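Local coordinates for protein maleylacetate reductase (Rhizobium, PDB 3W5S) that catalyses the NADH-dependent reduction of maleylacetate to 3-oxoadipate in the breakdown of gamma-resorcylate (2,6-dihydroxybenzoate), at residues A278-Y283 and Q362-G367; V288-P293 and C348-E353. One frame throughout, in Å; residues are numbered along the deposited sequence.

Contact 1 (A278-Y283 and Q362-G367); sequences AVLLPY and QRAFEG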
ATOM      1  N   ALA A 278      17.504   1.442 -19.263  1.00 13.01           N
ATOM      2  CA  ALA A 278      17.227   0.383 -20.216  1.00 12.93           C
ATOM      3  C   ALA A 278      18.457  -0.444 -20.523  1.00 14.15           C
ATOM      4  O   ALA A 278      18.372  -1.666 -20.579  1.00 14.53           O
ATOM      5  CB  ALA A 278      16.683   0.965 -21.511  1.00 13.76           C
ATOM      6  N   VAL A 279      19.589   0.231 -20.742  1.00 13.63           N
ATOM      7  CA  VAL A 279      20.833  -0.462 -21.075  1.00 13.66           C
ATOM      8  C   VAL A 279      21.375  -1.273 -19.905  1.00 14.32           C
ATOM      9  O   VAL A 279      21.762  -2.429 -20.085  1.00 14.24           O
ATOM     10  CB  VAL A 279      21.897   0.536 -21.533  1.00 13.52           C
ATOM     11  CG1 VAL A 279      23.261  -0.185 -21.609  1.00 16.26           C
ATOM     12  CG2 VAL A 279      21.503   1.078 -22.910  1.00 14.89           C
ATOM     13  N   LEU A 280      21.360  -0.703 -18.708  1.00 13.54           N
ATOM     14  CA  LEU A 280      22.005  -1.374 -17.583  1.00 13.62           C
ATOM     15  C   LEU A 280      21.187  -2.523 -17.002  1.00 13.68           C
ATOM     16  O   LEU A 280      21.755  -3.469 -16.460  1.00 13.88           O
ATOM     17  CB  LEU A 280      22.308  -0.377 -16.461  1.00 13.67           C
ATOM     18  CG  LEU A 280      23.462   0.564 -16.730  1.00 14.79           C
ATOM     19  CD1 LEU A 280      23.530   1.582 -15.602  1.00 17.00           C
ATOM     20  CD2 LEU A 280      24.753  -0.217 -16.812  1.00 18.98           C
ATOM     21  N   LEU A 281      19.864  -2.428 -17.106  1.00 13.10           N
ATOM     22  CA  LEU A 281      18.995  -3.340 -16.312  1.00 12.98           C
ATOM     23  C   LEU A 281      19.268  -4.844 -16.512  1.00 13.52           C
ATOM     24  O   LEU A 281      19.332  -5.573 -15.540  1.00 13.94           O
ATOM     25  CB  LEU A 281      17.512  -2.987 -16.540  1.00 13.39           C
ATOM     26  CG  LEU A 281      16.576  -3.736 -15.560  1.00 13.83           C
ATOM     27  CD1 LEU A 281      16.836  -3.350 -14.101  1.00 16.60           C
ATOM     28  CD2 LEU A 281      15.133  -3.469 -15.935  1.00 15.86           C
ATOM     29  N   PRO A 282      19.486  -5.310 -17.754  1.00 13.87           N
ATOM     30  CA  PRO A 282      19.708  -6.772 -17.852  1.00 13.87           C
ATOM     31  C   PRO A 282      20.990  -7.191 -17.111  1.00 14.40           C
ATOM     32  O   PRO A 282      21.068  -8.307 -16.552  1.00 14.12           O
ATOM     33  CB  PRO A 282      19.816  -7.008 -19.374  1.00 14.51           C
ATOM     34  CG  PRO A 282      19.003  -5.858 -19.957  1.00 14.06           C
ATOM     35  CD  PRO A 282      19.357  -4.676 -19.085  1.00 14.11           C
ATOM     36  N   TYR A 283      21.998  -6.310 -17.112  1.00 14.28           N
ATOM     37  CA  TYR A 283      23.299  -6.643 -16.498  1.00 14.64           C
ATOM     38  C   TYR A 283      23.251  -6.558 -14.982  1.00 15.19           C
ATOM     39  O   TYR A 283      23.824  -7.389 -14.291  1.00 15.81           O
ATOM     40  CB  TYR A 283      24.441  -5.761 -17.059  1.00 14.53           C
ATOM     41  CG  TYR A 283      24.501  -5.850 -18.551  1.00 15.00           C
ATOM     42  CD1 TYR A 283      25.084  -6.962 -19.172  1.00 15.81           C
ATOM     43  CD2 TYR A 283      23.927  -4.866 -19.354  1.00 15.64           C
ATOM     44  CE1 TYR A 283      25.102  -7.062 -20.570  1.00 16.44           C
ATOM     45  CE2 TYR A 283      23.979  -4.952 -20.748  1.00 16.30           C
ATOM     46  CZ  TYR A 283      24.551  -6.055 -21.326  1.00 17.25           C
ATOM     47  OH  TYR A 283      24.585  -6.188 -22.688  1.00 19.30           O
ATOM     48  N   GLN A 362      31.739  -2.882 -18.118  1.00 19.02           N
ATOM     49  CA  GLN A 362      32.332  -3.380 -19.370  1.00 20.34           C
ATOM     50  C   GLN A 362      31.361  -4.257 -20.151  1.00 19.60           C
ATOM     51  O   GLN A 362      31.226  -4.103 -21.357  1.00 19.56           O
ATOM     52  CB  GLN A 362      33.656  -4.116 -19.137  1.00 21.33           C
ATOM     53  CG  GLN A 362      34.358  -4.470 -20.449  1.00 26.25           C
ATOM     54  CD  GLN A 362      34.832  -3.229 -21.185  1.00 31.29           C
ATOM     55  OE1 GLN A 362      35.404  -2.318 -20.573  1.00 35.58           O
ATOM     56  NE2 GLN A 362      34.598  -3.177 -22.504  1.00 31.75           N
ATOM     57  N   ARG A 363      30.643  -5.141 -19.458  1.00 18.92           N
ATOM     58  CA  ARG A 363      29.614  -5.937 -20.120  1.00 19.39           C
ATOM     59  C   ARG A 363      28.527  -5.045 -20.742  1.00 18.44           C
ATOM     60  O   ARG A 363      28.115  -5.271 -21.874  1.00 19.26           O
ATOM     61  CB  ARG A 363      28.989  -6.948 -19.143  1.00 19.68           C
ATOM     62  CG  ARG A 363      29.987  -8.031 -18.707  1.00 21.90           C
ATOM     63  CD  ARG A 363      29.310  -9.184 -17.959  1.00 23.99           C
ATOM     64  NE  ARG A 363      28.775  -8.837 -16.641  1.00 26.33           N
ATOM     65  CZ  ARG A 363      29.483  -8.723 -15.516  1.00 25.65           C
ATOM     66  NH1 ARG A 363      30.801  -8.895 -15.512  1.00 28.73           N
ATOM     67  NH2 ARG A 363      28.860  -8.433 -14.380  1.00 25.21           N
ATOM     68  N   ALA A 364      28.084  -4.028 -19.999  1.00 17.60           N
ATOM     69  CA  ALA A 364      27.027  -3.141 -20.495  1.00 16.55           C
ATOM     70  C   ALA A 364      27.516  -2.286 -21.658  1.00 17.02           C
ATOM     71  O   ALA A 364      26.751  -1.979 -22.561  1.00 17.19           O
ATOM     72  CB  ALA A 364      26.478  -2.277 -19.362  1.00 16.30           C
ATOM     73  N   PHE A 365      28.814  -1.970 -21.659  1.00 17.62           N
ATOM     74  CA  PHE A 365      29.420  -1.208 -22.751  1.00 18.81           C
ATOM     75  C   PHE A 365      29.364  -1.999 -24.052  1.00 19.64           C
ATOM     76  O   PHE A 365      29.090  -1.452 -25.114  1.00 20.18           O
ATOM     77  CB  PHE A 365      30.874  -0.855 -22.386  1.00 18.89           C
ATOM     78  CG  PHE A 365      31.620  -0.130 -23.488  1.00 19.68           C
ATOM     79  CD1 PHE A 365      31.504   1.248 -23.637  1.00 19.57           C
ATOM     80  CD2 PHE A 365      32.390  -0.837 -24.398  1.00 22.19           C
ATOM     81  CE1 PHE A 365      32.173   1.898 -24.665  1.00 23.51           C
ATOM     82  CE2 PHE A 365      33.045  -0.202 -25.417  1.00 25.96           C
ATOM     83  CZ  PHE A 365      32.938   1.167 -25.547  1.00 24.41           C
ATOM     84  N   GLU A 366      29.621  -3.300 -23.940  1.00 20.13           N
ATOM     85  CA  GLU A 366      29.655  -4.201 -25.066  1.00 21.83           C
ATOM     86  C   GLU A 366      28.260  -4.531 -25.603  1.00 21.62           C
ATOM     87  O   GLU A 366      28.082  -4.698 -26.799  1.00 22.48           O
ATOM     88  CB  GLU A 366      30.462  -5.440 -24.669  1.00 22.88           C
ATOM     89  CG  GLU A 366      31.949  -5.061 -24.611  1.00 28.37           C
ATOM     90  CD  GLU A 366      32.812  -5.955 -23.760  1.00 33.90           C
ATOM     91  OE1 GLU A 366      32.280  -6.895 -23.126  1.00 37.18           O
ATOM     92  OE2 GLU A 366      34.042  -5.704 -23.727  1.00 35.57           O
ATOM     93  N   GLY A 367      27.274  -4.627 -24.710  1.00 20.26           N
ATOM     94  CA  GLY A 367      25.881  -4.797 -25.125  1.00 20.20           C
ATOM     95  C   GLY A 367      25.455  -6.190 -25.575  1.00 19.85           C
ATOM     96  O   GLY A 367      24.424  -6.313 -26.221  1.00 21.13           O
TER
HETATM   97  O   HOH W   1      26.085  -8.772 -15.196  1.00 17.04           O

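Contact 2 (V288-P293 and C348-E353); sequences VEQAVP and CPRPVE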
ATOM      1  N   VAL A 288      22.847  -9.567  -9.749  1.00 15.03           N
ATOM      2  CA  VAL A 288      22.205  -9.867  -8.474  1.00 14.41           C
ATOM      3  C   VAL A 288      21.579 -11.268  -8.494  1.00 14.63           C
ATOM      4  O   VAL A 288      21.545 -11.971  -7.472  1.00 15.04           O
ATOM      5  CB  VAL A 288      21.170  -8.772  -8.154  1.00 14.77           C
ATOM      6  CG1 VAL A 288      20.394  -9.098  -6.898  1.00 15.53           C
ATOM      7  CG2 VAL A 288      21.906  -7.427  -7.958  1.00 16.40           C
ATOM      8  N   GLU A 289      21.062 -11.665  -9.654  1.00 15.32           N
ATOM      9  CA  GLU A 289      20.372 -12.958  -9.785  1.00 16.18           C
ATOM     10  C   GLU A 289      21.277 -14.149  -9.484  1.00 17.45           C
ATOM     11  O   GLU A 289      20.797 -15.204  -9.084  1.00 18.13           O
ATOM     12  CB  GLU A 289      19.758 -13.075 -11.195  1.00 17.18           C
ATOM     13  CG  GLU A 289      18.854 -14.268 -11.400  1.00 20.47           C
ATOM     14  CD  GLU A 289      18.161 -14.241 -12.754  1.00 23.52           C
ATOM     15  OE1 GLU A 289      18.722 -13.618 -13.695  1.00 22.76           O
ATOM     16  OE2 GLU A 289      17.050 -14.838 -12.845  1.00 21.95           O
ATOM     17  N   GLN A 290      22.583 -13.976  -9.646  1.00 17.93           N
ATOM     18  CA  GLN A 290      23.536 -15.027  -9.306  1.00 19.87           C
ATOM     19  C   GLN A 290      23.469 -15.362  -7.831  1.00 19.87           C
ATOM     20  O   GLN A 290      23.663 -16.518  -7.452  1.00 22.08           O
ATOM     21  CB  GLN A 290      24.947 -14.569  -9.657  1.00 21.23           C
ATOM     22  CG  GLN A 290      25.177 -14.533 -11.138  1.00 24.87           C
ATOM     23  CD  GLN A 290      25.454 -15.927 -11.697  1.00 31.71           C
ATOM     24  OE1 GLN A 290      24.725 -16.429 -12.555  1.00 35.97           O
ATOM     25  NE2 GLN A 290      26.509 -16.562 -11.198  1.00 36.66           N
ATOM     26  N   ALA A 291      23.166 -14.357  -7.011  1.00 18.73           N
ATOM     27  CA  ALA A 291      23.169 -14.512  -5.557  1.00 19.32           C
ATOM     28  C   ALA A 291      21.806 -14.796  -4.928  1.00 18.72           C
ATOM     29  O   ALA A 291      21.717 -15.598  -3.972  1.00 19.88           O
ATOM     30  CB  ALA A 291      23.794 -13.259  -4.919  1.00 20.40           C
ATOM     31  N   VAL A 292      20.750 -14.185  -5.474  1.00 17.61           N
ATOM     32  CA  VAL A 292      19.397 -14.332  -4.928  1.00 17.03           C
ATOM     33  C   VAL A 292      18.388 -14.711  -6.009  1.00 16.50           C
ATOM     34  O   VAL A 292      17.386 -14.002  -6.223  1.00 15.60           O
ATOM     35  CB  VAL A 292      18.928 -13.082  -4.132  1.00 16.64           C
ATOM     36  CG1 VAL A 292      19.765 -12.938  -2.866  1.00 17.88           C
ATOM     37  CG2 VAL A 292      18.991 -11.808  -4.960  1.00 15.17           C
ATOM     38  N   PRO A 293      18.631 -15.841  -6.707  1.00 16.82           N
ATOM     39  CA  PRO A 293      17.730 -16.166  -7.808  1.00 17.14           C
ATOM     40  C   PRO A 293      16.304 -16.414  -7.350  1.00 17.80           C
ATOM     41  O   PRO A 293      15.375 -16.168  -8.114  1.00 17.81           O
ATOM     42  CB  PRO A 293      18.342 -17.439  -8.412  1.00 17.55           C
ATOM     43  CG  PRO A 293      19.111 -18.057  -7.306  1.00 18.63           C
ATOM     44  CD  PRO A 293      19.681 -16.863  -6.551  1.00 17.68           C
ATOM     45  N   CYS A 348      23.103  -3.741  -1.432  1.00 19.33           N
ATOM     46  CA  CYS A 348      22.943  -4.833  -2.410  1.00 18.84           C
ATOM     47  C   CYS A 348      23.133  -6.200  -1.719  1.00 18.77           C
ATOM     48  O   CYS A 348      23.994  -6.328  -0.853  1.00 19.96           O
ATOM     49  CB  CYS A 348      24.004  -4.669  -3.497  1.00 18.70           C
ATOM     50  SG  CYS A 348      23.760  -5.755  -4.943  1.00 18.99           S
ATOM     51  N   PRO A 349      22.354  -7.237  -2.104  1.00 18.85           N
ATOM     52  CA  PRO A 349      22.531  -8.565  -1.493  1.00 20.16           C
ATOM     53  C   PRO A 349      23.845  -9.248  -1.877  1.00 21.83           C
ATOM     54  O   PRO A 349      24.245 -10.197  -1.214  1.00 23.19           O
ATOM     55  CB  PRO A 349      21.303  -9.374  -1.983  1.00 20.36           C
ATOM     56  CG  PRO A 349      20.751  -8.619  -3.103  1.00 18.29           C
ATOM     57  CD  PRO A 349      21.152  -7.172  -2.960  1.00 18.43           C
ATOM     58  N   ARG A 350      24.506  -8.739  -2.915  1.00 22.11           N
ATOM     59  CA  ARG A 350      25.828  -9.190  -3.338  1.00 24.45           C
ATOM     60  C   ARG A 350      26.819  -8.039  -3.063  1.00 24.81           C
ATOM     61  O   ARG A 350      26.453  -6.865  -3.264  1.00 25.45           O
ATOM     62  CB  ARG A 350      25.745  -9.516  -4.842  1.00 23.96           C
ATOM     63  CG  ARG A 350      26.881 -10.318  -5.380  1.00 28.07           C
ATOM     64  CD  ARG A 350      26.564 -10.962  -6.702  1.00 26.48           C
ATOM     65  NE  ARG A 350      27.818 -11.434  -7.238  1.00 28.17           N
ATOM     66  CZ  ARG A 350      28.056 -11.805  -8.486  1.00 29.72           C
ATOM     67  NH1 ARG A 350      27.106 -11.800  -9.401  1.00 28.34           N
ATOM     68  NH2 ARG A 350      29.280 -12.210  -8.814  1.00 33.30           N
ATOM     69  N   PRO A 351      28.059  -8.344  -2.622  1.00 25.38           N
ATOM     70  CA  PRO A 351      29.090  -7.308  -2.502  1.00 26.06           C
ATOM     71  C   PRO A 351      29.267  -6.648  -3.855  1.00 25.98           C
ATOM     72  O   PRO A 351      29.212  -7.335  -4.878  1.00 27.08           O
ATOM     73  CB  PRO A 351      30.359  -8.097  -2.154  1.00 26.79           C
ATOM     74  CG  PRO A 351      29.862  -9.295  -1.437  1.00 27.11           C
ATOM     75  CD  PRO A 351      28.559  -9.650  -2.153  1.00 25.77           C
ATOM     76  N   VAL A 352      29.464  -5.336  -3.853  1.00 25.65           N
ATOM     77  CA  VAL A 352      29.603  -4.571  -5.088  1.00 27.18           C
ATOM     78  C   VAL A 352      30.845  -3.676  -5.013  1.00 27.30           C
ATOM     79  O   VAL A 352      30.744  -2.440  -4.958  1.00 29.24           O
ATOM     80  CB  VAL A 352      28.287  -3.779  -5.441  1.00 26.65           C
ATOM     81  CG1 VAL A 352      27.201  -4.726  -5.943  1.00 28.06           C
ATOM     82  CG2 VAL A 352      27.754  -2.985  -4.255  1.00 29.26           C
ATOM     83  N   GLU A 353      32.012  -4.306  -5.029  1.00 26.90           N
ATOM     84  CA  GLU A 353      33.272  -3.557  -4.986  1.00 27.20           C
ATOM     85  C   GLU A 353      33.681  -3.109  -6.386  1.00 26.21           C
ATOM     86  O   GLU A 353      33.079  -3.536  -7.379  1.00 24.77           O
ATOM     87  CB  GLU A 353      34.383  -4.344  -4.267  1.00 28.50           C
ATOM     88  CG  GLU A 353      34.136  -4.525  -2.760  1.00 30.45           C
TER

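Contact 1 (A278-Y283 and Q362-G367)
The Y283 ring lies with one face against the backbone of helix 354-366. Over that face sit A364 CA and the carbonyl carbon of R363, both displaced toward the rim. A364 CA is 3.8 Å from the Y283 ring centroid and 21° off the ring normal, a CH-pi contact. The A364 methyl lies on the same side of the ring plane, with CB 3.6 Å from Y283 CD2. Also on that side, R363 CB lies 3.9 Å from Y283 CD1. The two long side chains then slide past each other in opposite directions. The R363 guanidinium holds a water at its edge, in plane. This water accepts from R363 NH2 at 2.9 Å and donates to Y283 O at 2.8 Å, so it bridges the two helices by a backbone carbonyl.

Y283 CG is anti to the carbonyl carbon (chi1 -55°), which sends the ring across to the second helix. Its hydroxyl passes close to G367 and hydrogen-bonds A368 O. G367 takes a positive phi at the end of helix 354-366, where the chain turns out of helical geometry. The phenol thus ties helix 273-289 to the chain just beyond that helix end. G367 O in turn bonds Y312 OH, and the side chain of Y312 also touches Y283.

A364 is the small residue on which the apolar groups converge. L280 CD2 approaches its CB at 3.7 Å, and V279 CG1 lies farther off. L324 touches both V279 and A364.

The axes of segments 278-283 and 362-366 come within 9.3 Å of each other, and their directions differ by 126°. This is oblique helix packing centred on a small alanine, part of the alpha-helical C-terminal domain of the iron-containing alcohol dehydrogenase family.

Contact 2 (V288-P293 and C348-E353)
V288 O is gripped by two backbone donors, A291 N at 2.9 Å and V292 N at 3.1 Å. They close the turn near the end of helix 273-289, and V288 and V292 both pack against P349. The V288 branches divide the work. CG1, anti to the backbone N (chi1 175°), meets P349 CG at 3.8 Å, while CG2 meets C348 SG at 3.9 Å. V292 CG1 adds a contact to P349 CB at 4.0 Å. Both valines cross the proline at about a right angle. Y200 also touches V288 and P349.

R350 runs extended from CG to NE, alongside Q290 and pointing the same way. The A291 methyl packs on R350 CD at 4.0 Å. R350 NH1 comes 3.5 Å from Q290 CB, with the amide and guanidinium planes 47° apart. The polar end of R350 turns to Y287, where NH1 bonds the carbonyl O and the guanidinium makes a cation-pi contact. Y287 OH also bonds P351 O. Apolar contacts, the arginine and this tyrosine together hold the loop to the helix end. The positive charge of R350 beside a carbonyl near that end would probably suit the helix dipole.

Overall arrangement
Both contacts use helix 273-289. Contact 1 engages its middle, and contact 2 its C-terminal end and the turn that follows. Their centres are 16 Å apart, and their nearest atoms are about 5 Å apart without touching. Along the chain contact 2 is nested inside the loop closed by contact 1, in the order 278-283, 288-293, 348-353, 362-367. The partners are also close in sequence: loop 348-353 leads into helix 354-366, which ends at contact 1. Helix 273-289 therefore meets this part of the chain twice, once in a buried interface and once at the surface. Together they join late elements of the alpha-helical C-terminal domain.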